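Local coordinates for protein CS6 fimbrial subunit B, CS6 fimbrial subunit A (Escherichia coli, PDB 4B9G) that is a subunit of the CS6 colonization factor of enterotoxigenic strains and probably mediates bacterial adhesion to the host intestine, at residues Ser36-Val41 with Val156-Ser161; Glu42-Ala47 with Asn106-Phe111; Val49-Ile54 with Lys98-Val103. All blocks are in the same frame, centred on the assembly; numbering follows the deposited sequence.

In the fold
All three contacts belong to one pilin body. Strand 37-44 pairs along its length with strand 108-119; interaction 2 is the end of that ladder. Near its start the same strand packs against the CssA donor strand. The centres of interactions 1 and 2 lie about 20 Å apart; Val41 N and Phe111 O, 2.9 Å apart, probably hydrogen-bond between them. The centre of interaction 3, on strand 51-56, is about 11 Å from that of interaction 2. There Ile45 packs on Val52 and Val103. Along the chain, interaction 3 nests inside the loop closed by interaction 2, and both inside that of interaction 1. Interaction 1 joins two fused proteins; the others lie within CssB.

Interaction 1 (Ser36-Val41 with Val156-Ser161); sequences SQLYTV and VSTTIS
The main apolar contact is a CH-pi interaction. Val156 CB stands over one face of the Tyr39 ring, 3.8 Å from the ring centroid and 18° off the ring normal. It is displaced toward the rim that carries the hydroxyl. The two methyl groups of Val156 spread along that rim. CG2 touches Tyr39 CE2 at 3.6 Å, and CG1 lies 3.8 Å from Tyr39 CE1. Tyr39 CG takes the crowded position between backbone N and carbonyl carbon (chi1 66°), and CB points toward the 156-161 segment. Val41 CG2 meets the edge of the same ring in plane. Outside the two segments, Tyr82 meets Tyr39 edge-to-face and hydrogen-bonds its OH.

A looser side-chain contact lies where the backbones are nearest. There Leu38 CB and Thr158 CB approach to 4.1 Å.

The polar contacts here are close approaches without bonding across the segments. Thr158 OG1 is anti to its backbone N (chi1 -173°). It comes within 3.2 Å of Leu38 O, but its hydrogen bond goes to Val26 O. Ser157 O lies 3.6 Å from Tyr39 CB. It is buried here and has no polar partner in the model, which should carry some energetic cost.

Residues 36-41 belong to CssB and 156-161 to the CssA part of the engineered fusion. Strands 37-44 and 145-160 touch here mainly through side chains, while strand 21-28 carries the backbone pairing to each, antiparallel to the first and parallel to the second. The chain turns a corner at Leu38. The parallel pairing of the added strand with the first strand and its antiparallel pairing with strand 128-142 are the arrangement of donor-strand complementation in an immunoglobulin-like pilin fold, here set up by design.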
loop_
_atom_site.group_PDB
_atom_site.type_symbol
_atom_site.label_atom_id
_atom_site.label_comp_id
_atom_site.label_asym_id
_atom_site.label_seq_id
_atom_site.Cartn_x
_atom_site.Cartn_y
_atom_site.Cartn_z
ATOM N N SER A 36 -9.167 -10.060 2.078
ATOM C CA SER A 36 -9.612 -9.021 2.974
ATOM C C SER A 36 -8.773 -7.776 2.858
ATOM O O SER A 36 -7.574 -7.857 2.620
ATOM C CB SER A 36 -9.687 -9.447 4.425
ATOM O OG SER A 36 -10.464 -10.541 4.665
ATOM N N GLN A 37 -9.430 -6.631 3.028
ATOM C CA GLN A 37 -8.727 -5.372 3.011
ATOM C C GLN A 37 -8.155 -5.070 4.387
ATOM O O GLN A 37 -8.872 -5.018 5.392
ATOM C CB GLN A 37 -9.663 -4.232 2.596
ATOM C CG GLN A 37 -10.211 -4.354 1.198
ATOM C CD GLN A 37 -11.264 -3.306 0.933
ATOM O OE1 GLN A 37 -10.979 -2.119 0.918
ATOM N NE2 GLN A 37 -12.496 -3.739 0.759
ATOM N N LEU A 38 -6.845 -4.829 4.454
ATOM C CA LEU A 38 -6.159 -4.533 5.714
ATOM C C LEU A 38 -6.119 -3.032 6.014
ATOM O O LEU A 38 -6.179 -2.631 7.189
ATOM C CB LEU A 38 -4.760 -5.104 5.691
ATOM C CG LEU A 38 -4.672 -6.613 5.452
ATOM C CD1 LEU A 38 -3.204 -7.072 5.464
ATOM C CD2 LEU A 38 -5.507 -7.408 6.455
ATOM N N TYR A 39 -5.981 -2.225 4.972
ATOM C CA TYR A 39 -6.052 -0.774 5.047
ATOM C C TYR A 39 -6.372 -0.268 3.646
ATOM O O TYR A 39 -6.230 -1.013 2.665
ATOM C CB TYR A 39 -4.774 -0.148 5.630
ATOM C CG TYR A 39 -3.503 -0.272 4.817
ATOM C CD1 TYR A 39 -3.224 0.611 3.788
ATOM C CD2 TYR A 39 -2.563 -1.251 5.103
ATOM C CE1 TYR A 39 -2.024 0.539 3.075
ATOM C CE2 TYR A 39 -1.363 -1.343 4.395
ATOM C CZ TYR A 39 -1.090 -0.433 3.389
ATOM O OH TYR A 39 0.086 -0.453 2.676
ATOM N N THR A 40 -6.783 0.987 3.556
ATOM C CA THR A 40 -6.993 1.617 2.252
ATOM C C THR A 40 -6.180 2.919 2.207
ATOM O O THR A 40 -5.698 3.439 3.241
ATOM C CB THR A 40 -8.441 1.805 1.984
ATOM O OG1 THR A 40 -9.187 0.610 1.802
ATOM C CG2 THR A 40 -9.031 2.764 2.792
ATOM N N VAL A 41 -6.000 3.409 0.992
ATOM C CA VAL A 41 -5.203 4.593 0.694
ATOM C C VAL A 41 -6.037 5.480 -0.226
ATOM O O VAL A 41 -6.611 4.989 -1.216
ATOM C CB VAL A 41 -3.901 4.215 -0.042
ATOM C CG1 VAL A 41 -3.033 5.454 -0.282
ATOM C CG2 VAL A 41 -3.142 3.134 0.719
ATOM N N VAL A 156 1.596 2.592 8.036
ATOM C CA VAL A 156 0.325 1.939 7.769
ATOM C C VAL A 156 0.096 0.851 8.826
ATOM O O VAL A 156 1.059 0.337 9.407
ATOM C CB VAL A 156 0.298 1.341 6.326
ATOM C CG1 VAL A 156 0.431 2.426 5.289
ATOM C CG2 VAL A 156 1.364 0.282 6.139
ATOM N N SER A 157 -1.166 0.480 9.037
ATOM C CA SER A 157 -1.493 -0.550 10.020
ATOM C C SER A 157 -2.849 -1.169 9.765
ATOM O O SER A 157 -3.683 -0.627 9.024
ATOM C CB SER A 157 -1.473 0.020 11.450
ATOM O OG SER A 157 -2.543 0.918 11.668
ATOM N N THR A 158 -3.034 -2.313 10.413
ATOM C CA THR A 158 -4.325 -2.945 10.617
ATOM C C THR A 158 -4.321 -3.418 12.079
ATOM O O THR A 158 -3.266 -3.476 12.728
ATOM C CB THR A 158 -4.535 -4.115 9.618
ATOM O OG1 THR A 158 -5.867 -4.635 9.691
ATOM C CG2 THR A 158 -3.583 -5.258 9.872
ATOM N N THR A 159 -5.494 -3.754 12.604
ATOM C CA THR A 159 -5.583 -4.219 13.982
ATOM C C THR A 159 -6.499 -5.443 14.069
ATOM O O THR A 159 -7.439 -5.632 13.263
ATOM C CB THR A 159 -6.106 -3.133 14.863
ATOM O OG1 THR A 159 -5.257 -1.999 15.022
ATOM C CG2 THR A 159 -7.490 -2.957 14.810
ATOM N N ILE A 160 -6.220 -6.282 15.061
ATOM C CA ILE A 160 -7.150 -7.310 15.511
ATOM C C ILE A 160 -7.462 -6.960 16.964
ATOM O O ILE A 160 -6.536 -6.801 17.782
ATOM C CB ILE A 160 -6.547 -8.721 15.429
ATOM C CG1 ILE A 160 -6.194 -9.056 13.974
ATOM C CG2 ILE A 160 -7.510 -9.753 16.016
ATOM C CD1 ILE A 160 -5.475 -10.383 13.833
ATOM N N SER A 161 -8.738 -6.826 17.301
ATOM C CA SER A 161 -9.103 -6.401 18.645
ATOM C C SER A 161 -8.721 -7.419 19.719
ATOM O O SER A 161 -8.597 -8.622 19.411
ATOM C CB SER A 161 -10.587 -6.129 18.729
ATOM O OG SER A 161 -11.311 -7.275 18.372
ATOM O OXT SER A 161 -8.541 -7.000 20.892
#

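Interaction 2 (Glu42-Ala47 with Asn106-Phe111); sequences EMTIPA and NTSYTF
This is an antiparallel beta ladder between neighbouring strands 37-44 and 108-119, both within the CssB part. The short strand axes run 160° apart. Met43 and Tyr109 form the hydrogen-bonded pair. Tyr109 N gives a nearly straight bond to Met43 O (2.8 Å), almost along the C=O axis, and Met43 N returns one to Tyr109 O. The ladder goes on past the strand ends: Ile45 N donates to Thr107 O, and Asn106 N donates to Ile45 O, both in the carbonyl plane.

Glu42, Thr44, Ser108 and Thr110 share one face of the sheet. Thr44 OG1 and Ser108 OG meet tip to tip in a short hydrogen bond of 2.6 Å. Glu42 and Thr110 lie side by side, with Glu42 CG on Thr110 CG2 at 3.9 Å. Thr110 OG1 itself bonds to Ser88 OG.

The other face carries Met43 and Tyr109. Met43 bends at chi3 (69°) so that CE touches Phe111 CE1 at 3.8 Å. Met43 SD lies 5.5 Å from the Phe111 ring centroid, an oblique Met-aromatic contact. The Ile45 and Tyr109 side chains cross obliquely, with Ile45 CG1 3.5 Å from Tyr109 CE1. The Tyr109 hydroxyl is held by Ala90 O and Lys104 N, which should fix the ring tip.

At the loop end, one water links Ile45 O to Asn106 OD1, and another links Ala47 N to the same OD1. A largely polar face backed by an apolar one facing the interior is the pattern of a sheet in an immunoglobulin-like beta-sandwich, as in fimbrial subunits.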
loop_
_atom_site.group_PDB
_atom_site.type_symbol
_atom_site.label_atom_id
_atom_site.label_comp_id
_atom_site.label_asym_id
_atom_site.label_seq_id
_atom_site.Cartn_x
_atom_site.Cartn_y
_atom_site.Cartn_z
ATOM N N GLU A 42 -6.103 6.775 0.078
ATOM C CA GLU A 42 -6.802 7.742 -0.773
ATOM C C GLU A 42 -5.860 8.887 -1.075
ATOM O O GLU A 42 -5.134 9.351 -0.191
ATOM C CB GLU A 42 -8.102 8.231 -0.113
ATOM C CG GLU A 42 -9.018 7.059 0.280
ATOM C CD GLU A 42 -10.465 7.434 0.561
ATOM O OE1 GLU A 42 -10.775 8.619 0.740
ATOM O OE2 GLU A 42 -11.307 6.524 0.624
ATOM N N MET A 43 -5.852 9.353 -2.320
ATOM C CA MET A 43 -5.003 10.480 -2.707
ATOM C C MET A 43 -5.621 11.276 -3.843
ATOM O O MET A 43 -6.352 10.753 -4.657
ATOM C CB MET A 43 -3.604 10.031 -3.113
ATOM C CG MET A 43 -3.556 9.191 -4.398
ATOM S SD MET A 43 -1.873 8.592 -4.886
ATOM C CE MET A 43 -1.500 7.381 -3.618
ATOM N N THR A 44 -5.359 12.568 -3.888
ATOM C CA THR A 44 -5.690 13.339 -5.108
ATOM C C THR A 44 -4.370 13.787 -5.702
ATOM O O THR A 44 -3.491 14.200 -5.017
ATOM C CB THR A 44 -6.670 14.543 -4.881
ATOM O OG1 THR A 44 -7.930 14.059 -4.419
ATOM C CG2 THR A 44 -6.920 15.334 -6.168
ATOM N N ILE A 45 -4.243 13.705 -6.993
ATOM C CA ILE A 45 -2.973 13.983 -7.642
ATOM C C ILE A 45 -2.752 15.501 -7.752
ATOM O O ILE A 45 -3.560 16.189 -8.386
ATOM C CB ILE A 45 -3.024 13.367 -9.040
ATOM C CG1 ILE A 45 -3.383 11.864 -8.966
ATOM C CG2 ILE A 45 -1.720 13.620 -9.763
ATOM C CD1 ILE A 45 -2.486 11.011 -8.089
ATOM N N PRO A 46 -1.654 16.028 -7.185
ATOM C CA PRO A 46 -1.406 17.464 -7.319
ATOM C C PRO A 46 -1.062 17.842 -8.746
ATOM O O PRO A 46 -0.513 17.061 -9.515
ATOM C CB PRO A 46 -0.174 17.691 -6.436
ATOM C CG PRO A 46 -0.128 16.534 -5.507
ATOM C CD PRO A 46 -0.675 15.390 -6.292
ATOM N N ALA A 47 -1.348 19.088 -9.103
ATOM C CA ALA A 47 -0.943 19.607 -10.403
ATOM C C ALA A 47 0.569 19.437 -10.529
ATOM O O ALA A 47 1.306 19.682 -9.573
ATOM C CB ALA A 47 -1.331 21.067 -10.541
ATOM N N ASN A 106 -5.317 16.293 -10.572
ATOM C CA ASN A 106 -6.539 16.851 -9.989
ATOM C C ASN A 106 -7.688 15.872 -9.987
ATOM O O ASN A 106 -8.857 16.249 -10.045
ATOM C CB ASN A 106 -6.941 18.128 -10.700
ATOM C CG ASN A 106 -5.967 19.235 -10.448
ATOM O OD1 ASN A 106 -5.485 19.402 -9.327
ATOM N ND2 ASN A 106 -5.642 19.983 -11.487
ATOM N N THR A 107 -7.391 14.595 -9.985
ATOM C CA THR A 107 -8.341 13.541 -9.813
ATOM C C THR A 107 -7.916 12.629 -8.684
ATOM O O THR A 107 -6.773 12.579 -8.276
ATOM C CB THR A 107 -8.532 12.709 -11.024
ATOM O OG1 THR A 107 -7.372 11.971 -11.234
ATOM C CG2 THR A 107 -8.817 13.477 -12.154
ATOM N N SER A 108 -8.886 11.897 -8.200
ATOM C CA SER A 108 -8.662 11.107 -6.990
ATOM C C SER A 108 -8.444 9.617 -7.299
ATOM O O SER A 108 -9.041 9.063 -8.223
ATOM C CB SER A 108 -9.841 11.285 -6.033
ATOM O OG SER A 108 -9.804 12.552 -5.390
ATOM N N TYR A 109 -7.584 8.991 -6.499
ATOM C CA TYR A 109 -7.248 7.573 -6.613
ATOM C C TYR A 109 -7.439 6.902 -5.259
ATOM O O TYR A 109 -7.153 7.484 -4.201
ATOM C CB TYR A 109 -5.778 7.391 -7.071
ATOM C CG TYR A 109 -5.578 7.755 -8.511
ATOM C CD1 TYR A 109 -5.609 9.081 -8.918
ATOM C CD2 TYR A 109 -5.471 6.772 -9.493
ATOM C CE1 TYR A 109 -5.495 9.422 -10.258
ATOM C CE2 TYR A 109 -5.368 7.114 -10.846
ATOM C CZ TYR A 109 -5.410 8.442 -11.221
ATOM O OH TYR A 109 -5.335 8.804 -12.546
ATOM N N THR A 110 -7.916 5.665 -5.286
ATOM C CA THR A 110 -7.999 4.860 -4.085
ATOM C C THR A 110 -7.346 3.516 -4.332
ATOM O O THR A 110 -7.363 2.996 -5.451
ATOM C CB THR A 110 -9.438 4.660 -3.584
ATOM O OG1 THR A 110 -10.178 3.922 -4.550
ATOM C CG2 THR A 110 -10.113 6.008 -3.284
ATOM N N PHE A 111 -6.757 2.970 -3.274
ATOM C CA PHE A 111 -6.070 1.688 -3.305
ATOM C C PHE A 111 -6.419 0.924 -2.033
ATOM O O PHE A 111 -6.797 1.530 -1.012
ATOM C CB PHE A 111 -4.541 1.861 -3.378
ATOM C CG PHE A 111 -4.056 2.695 -4.548
ATOM C CD1 PHE A 111 -4.058 4.084 -4.486
ATOM C CD2 PHE A 111 -3.562 2.082 -5.704
ATOM C CE1 PHE A 111 -3.608 4.836 -5.540
ATOM C CE2 PHE A 111 -3.101 2.840 -6.775
ATOM C CZ PHE A 111 -3.114 4.215 -6.693
HETATM O O HOH W 1 -4.946 18.336 -6.652
HETATM O O HOH W 2 -3.231 20.470 -7.342
#

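Interaction 3 (Val49-Ile54 with Lys98-Val103); sequences VSAVKI and KGSFSV
Residues 49-54 and 98-103 of the CssB part run roughly antiparallel, the end-to-end directions of the touching parts 155° apart, with Val52 and Phe101 as the hydrogen-bonded pair. Val52 N donates to Phe101 O at 3.0 Å, and Phe101 N donates to Val52 O from above the carbonyl plane. Val103 N bonds to Ser50 O from above the plane of the Ser50 carbonyl. On the other side of strand 51-56, Ser50 and Ala51 both face Tyr139 in a classic beta bulge.

Val103 CG1 sits 3.6 Å above one face of the Phe101 ring, toward its rim. Val103 crosses Val52 at about a right angle, its CG1 3.9 Å from Val52 CG2. Phe101 CG takes the crowded position (chi1 77°), which brings CD1 to 3.3 Å from Val52 O.

The extended Lys53 side chain passes the Lys98 carbonyl, with Lys53 CE 3.0 Å from Lys98 O. A water joins Lys53 NZ to that oxygen. Other waters lie between Val103 O and Val49 O or Ser50 O, probably sharing protons among several acceptors.

Backbone bonds thus pin a short edge strand, and waters bridge both ends of the contact. Lys53 NZ and Lys98 NZ are 6.0 Å apart and may repel weakly, softened by solvent.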
loop_
_atom_site.group_PDB
_atom_site.type_symbol
_atom_site.label_atom_id
_atom_site.label_comp_id
_atom_site.label_asym_id
_atom_site.label_seq_id
_atom_site.Cartn_x
_atom_site.Cartn_y
_atom_site.Cartn_z
ATOM N N VAL A 49 2.057 16.493 -11.199
ATOM C CA VAL A 49 2.410 15.089 -11.026
ATOM C C VAL A 49 1.825 14.298 -12.187
ATOM O O VAL A 49 0.608 14.309 -12.416
ATOM C CB VAL A 49 1.899 14.561 -9.683
ATOM C CG1 VAL A 49 2.110 13.060 -9.596
ATOM C CG2 VAL A 49 2.603 15.303 -8.544
ATOM N N SER A 50 2.645 13.600 -12.919
ATOM C CA SER A 50 2.324 12.777 -14.052
ATOM C C SER A 50 2.218 11.304 -13.799
ATOM O O SER A 50 1.546 10.615 -14.537
ATOM C CB SER A 50 3.275 13.009 -15.233
ATOM O OG SER A 50 3.403 14.323 -15.552
ATOM N N ALA A 51 2.891 10.820 -12.762
ATOM C CA ALA A 51 2.914 9.389 -12.475
ATOM C C ALA A 51 3.100 9.149 -10.987
ATOM O O ALA A 51 3.657 9.991 -10.262
ATOM C CB ALA A 51 4.010 8.684 -13.273
ATOM N N VAL A 52 2.634 7.983 -10.553
ATOM C CA VAL A 52 2.680 7.551 -9.166
ATOM C C VAL A 52 3.242 6.140 -9.070
ATOM O O VAL A 52 2.889 5.285 -9.866
ATOM C CB VAL A 52 1.251 7.569 -8.539
ATOM C CG1 VAL A 52 1.219 6.885 -7.170
ATOM C CG2 VAL A 52 0.740 9.007 -8.458
ATOM N N LYS A 53 4.057 5.854 -8.090
ATOM C CA LYS A 53 4.479 4.569 -7.577
ATOM C C LYS A 53 3.878 4.377 -6.201
ATOM O O LYS A 53 3.934 5.290 -5.373
ATOM C CB LYS A 53 5.978 4.460 -7.487
ATOM C CG LYS A 53 6.577 3.240 -6.977
ATOM C CD LYS A 53 8.062 3.228 -6.940
ATOM C CE LYS A 53 8.671 1.986 -6.547
ATOM N NZ LYS A 53 10.135 2.171 -6.485
ATOM N N ILE A 54 3.328 3.192 -5.956
ATOM C CA ILE A 54 2.761 2.863 -4.648
ATOM C C ILE A 54 3.069 1.394 -4.362
ATOM O O ILE A 54 2.532 0.503 -5.022
ATOM C CB ILE A 54 1.251 3.227 -4.578
ATOM C CG1 ILE A 54 0.679 2.802 -3.234
ATOM C CG2 ILE A 54 0.439 2.656 -5.752
ATOM C CD1 ILE A 54 -0.712 3.314 -2.980
ATOM N N LYS A 98 5.482 -2.765 -9.025
ATOM C CA LYS A 98 6.574 -1.973 -8.498
ATOM C C LYS A 98 6.814 -0.680 -9.227
ATOM O O LYS A 98 7.356 0.227 -8.647
ATOM C CB LYS A 98 7.879 -2.760 -8.484
ATOM C CG LYS A 98 8.890 -2.385 -7.477
ATOM C CD LYS A 98 10.143 -3.142 -7.472
ATOM C CE LYS A 98 11.007 -2.901 -6.310
ATOM N NZ LYS A 98 12.308 -3.431 -6.391
ATOM N N GLY A 99 6.429 -0.604 -10.484
ATOM C CA GLY A 99 6.746 0.579 -11.262
ATOM C C GLY A 99 5.750 1.698 -11.081
ATOM O O GLY A 99 4.653 1.496 -10.556
ATOM N N SER A 100 6.127 2.884 -11.539
ATOM C CA SER A 100 5.181 3.982 -11.579
ATOM C C SER A 100 4.198 3.785 -12.732
ATOM O O SER A 100 4.472 3.048 -13.683
ATOM C CB SER A 100 5.917 5.307 -11.709
ATOM O OG SER A 100 6.713 5.342 -12.882
ATOM N N PHE A 101 3.055 4.466 -12.645
ATOM C CA PHE A 101 2.077 4.470 -13.724
ATOM C C PHE A 101 1.542 5.884 -13.892
ATOM O O PHE A 101 1.480 6.666 -12.948
ATOM C CB PHE A 101 0.957 3.451 -13.487
ATOM C CG PHE A 101 -0.093 3.885 -12.475
ATOM C CD1 PHE A 101 0.173 3.916 -11.120
ATOM C CD2 PHE A 101 -1.373 4.223 -12.897
ATOM C CE1 PHE A 101 -0.816 4.302 -10.205
ATOM C CE2 PHE A 101 -2.364 4.611 -11.999
ATOM C CZ PHE A 101 -2.083 4.641 -10.644
ATOM N N SER A 102 1.146 6.217 -15.120
ATOM C CA SER A 102 0.670 7.557 -15.437
ATOM C C SER A 102 -0.745 7.787 -14.901
ATOM O O SER A 102 -1.638 6.939 -15.049
ATOM C CB SER A 102 0.732 7.789 -16.949
ATOM O OG SER A 102 2.080 7.714 -17.377
ATOM N N VAL A 103 -0.931 8.961 -14.294
ATOM C CA VAL A 103 -2.166 9.359 -13.620
ATOM C C VAL A 103 -2.687 10.673 -14.185
ATOM O O VAL A 103 -1.981 11.390 -14.884
ATOM C CB VAL A 103 -1.959 9.511 -12.086
ATOM C CG1 VAL A 103 -1.648 8.167 -11.447
ATOM C CG2 VAL A 103 -0.890 10.522 -11.765
HETATM O O HOH W 3 -0.863 13.974 -14.704
HETATM O O HOH W 4 0.249 11.557 -16.928
HETATM O O HOH W 5 10.016 1.210 -9.361
HETATM O O HOH W 6 3.573 1.125 -7.979
#